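Local coordinates for acetyltransferase (Escherichia coli, PDB 7BYY), which probably acetylates the amino group of glycyl-tRNA with acetyl-CoA, acting as a GNAT-family toxin of a toxin-antitoxin system, at residues 21-25 and 26-30. The protein carries 1 engineered substitution. Numbering follows the deposited sequence.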
loop_
_atom_site.group_PDB
_atom_site.type_symbol
_atom_site.label_atom_id
_atom_site.label_comp_id
_atom_site.label_asym_id
_atom_site.label_seq_id
_atom_site.Cartn_x
_atom_site.Cartn_y
_atom_site.Cartn_z
ATOM N N ASP A 21 -8.692 -20.313 3.263
ATOM C CA ASP A 21 -9.226 -21.668 3.201
ATOM C C ASP A 21 -8.681 -22.571 4.301
ATOM O O ASP A 21 -8.877 -23.789 4.239
ATOM C CB ASP A 21 -8.943 -22.289 1.829
ATOM C CG ASP A 21 -7.524 -22.034 1.351
ATOM O OD1 ASP A 21 -7.001 -20.925 1.598
ATOM O OD2 ASP A 21 -6.933 -22.942 0.724
ATOM N N ILE A 22 -8.020 -22.004 5.307
ATOM C CA ILE A 22 -7.431 -22.764 6.401
ATOM C C ILE A 22 -8.096 -22.337 7.703
ATOM O O ILE A 22 -8.380 -21.152 7.904
ATOM C CB ILE A 22 -5.901 -22.558 6.460
ATOM C CG1 ILE A 22 -5.233 -23.205 5.243
ATOM C CG2 ILE A 22 -5.313 -23.103 7.761
ATOM C CD1 ILE A 22 -5.096 -24.710 5.349
ATOM N N THR A 23 -8.367 -23.309 8.573
ATOM C CA THR A 23 -8.916 -23.057 9.903
ATOM C C THR A 23 -8.025 -23.747 10.924
ATOM O O THR A 23 -8.002 -24.980 10.999
ATOM C CB THR A 23 -10.356 -23.557 10.020
ATOM O OG1 THR A 23 -11.110 -23.127 8.880
ATOM C CG2 THR A 23 -11.002 -23.014 11.283
ATOM N N TYR A 24 -7.300 -22.957 11.713
ATOM C CA TYR A 24 -6.402 -23.498 12.720
ATOM C C TYR A 24 -7.166 -23.867 13.988
ATOM O O TYR A 24 -8.249 -23.336 14.251
ATOM C CB TYR A 24 -5.310 -22.482 13.046
ATOM C CG TYR A 24 -4.404 -22.165 11.881
ATOM C CD1 TYR A 24 -3.318 -22.977 11.580
ATOM C CD2 TYR A 24 -4.637 -21.053 11.077
ATOM C CE1 TYR A 24 -2.485 -22.691 10.509
ATOM C CE2 TYR A 24 -3.807 -20.757 10.006
ATOM C CZ TYR A 24 -2.733 -21.581 9.728
ATOM O OH TYR A 24 -1.906 -21.296 8.664
ATOM N N PRO A 25 -6.629 -24.794 14.786
ATOM C CA PRO A 25 -7.211 -25.045 16.110
ATOM C C PRO A 25 -7.228 -23.774 16.944
ATOM O O PRO A 25 -6.253 -23.018 16.979
ATOM C CB PRO A 25 -6.278 -26.101 16.715
ATOM C CG PRO A 25 -5.653 -26.770 15.553
ATOM C CD PRO A 25 -5.528 -25.724 14.479
ATOM N N GLY A 26 -8.355 -23.537 17.611
ATOM C CA GLY A 26 -8.547 -22.340 18.399
ATOM C C GLY A 26 -9.044 -21.138 17.627
ATOM O O GLY A 26 -9.431 -20.144 18.250
ATOM N N GLN A 27 -9.061 -21.195 16.295
ATOM C CA GLN A 27 -9.504 -20.048 15.508
ATOM C C GLN A 27 -11.001 -19.797 15.676
ATOM O O GLN A 27 -11.442 -18.642 15.692
ATOM C CB GLN A 27 -9.152 -20.265 14.037
ATOM C CG GLN A 27 -9.625 -19.164 13.111
ATOM C CD GLN A 27 -9.102 -19.331 11.698
ATOM O OE1 GLN A 27 -8.162 -20.091 11.455
ATOM N NE2 GLN A 27 -9.706 -18.613 10.754
ATOM N N LYS A 28 -11.796 -20.864 15.809
ATOM C CA LYS A 28 -13.245 -20.713 15.917
ATOM C C LYS A 28 -13.676 -20.084 17.235
ATOM O O LYS A 28 -14.822 -19.635 17.345
ATOM C CB LYS A 28 -13.934 -22.067 15.753
ATOM C CG LYS A 28 -14.147 -22.484 14.312
ATOM C CD LYS A 28 -14.636 -23.921 14.218
ATOM C CE LYS A 28 -15.937 -24.121 14.981
ATOM N NZ LYS A 28 -16.402 -25.536 14.920
ATOM N N GLN A 29 -12.811 -20.081 18.249
ATOM C CA GLN A 29 -13.107 -19.389 19.500
ATOM C C GLN A 29 -12.111 -18.270 19.785
ATOM O O GLN A 29 -12.513 -17.107 19.861
ATOM C CB GLN A 29 -13.171 -20.413 20.640
ATOM C CG GLN A 29 -13.837 -21.722 20.208
ATOM C CD GLN A 29 -14.537 -22.439 21.342
ATOM O OE1 GLN A 29 -15.754 -22.644 21.306
ATOM N NE2 GLN A 29 -13.773 -22.834 22.357
ATOM N N PHE A 30 -10.818 -18.571 19.891
ATOM C CA PHE A 30 -9.762 -17.557 19.980
ATOM C C PHE A 30 -10.073 -16.493 21.041
ATOM O O PHE A 30 -10.341 -15.330 20.746
ATOM C CB PHE A 30 -9.526 -16.909 18.613
ATOM C CG PHE A 30 -8.278 -16.078 18.554
ATOM C CD1 PHE A 30 -7.031 -16.678 18.497
ATOM C CD2 PHE A 30 -8.349 -14.697 18.566
ATOM C CE1 PHE A 30 -5.884 -15.913 18.447
ATOM C CE2 PHE A 30 -7.207 -13.929 18.519
ATOM C CZ PHE A 30 -5.973 -14.537 18.458
#
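The Tyr24 ring meets Gln27 at its edge, as the position of OE1 demonstrates: this amide oxygen lies near the ring plane, 3.7 Å from Tyr24 CD2. Ile22 CG2 rests over one face, near the ring's margin, 3.5 Å above its plane. The backbone between Tyr24 and Gln27 is a type II beta turn, in the loop joining strand 13-17 to helix 35-50 of this GNAT fold. Its closing bond runs from Gln27 N to Tyr24 O (3.1 Å). Gly26 takes the third position with a positive phi, the place where type II turns commonly have glycine. A second bond, from Tyr24 N to Gln27 OE1 (3.0 Å, 161° at the hydrogen), ties the same two residues in the reverse sense. Gln27 can return to Tyr24 N because its CG is anti to the backbone N (chi1 177°) and the chain stays extended beyond it. Both ends of this buried amide are thus satisfied, since NE2 bonds to the hydroxyl of Tyr18, while the Gln27 side chain packs on Val41 and Leu45 of helix 35-50. Thr23 crosses Gln27 at about a right angle, and its OG1 is hydrogen-bonded to Lys46 NZ; Thr23 CA lies 3.4 Å from Gln27 OE1.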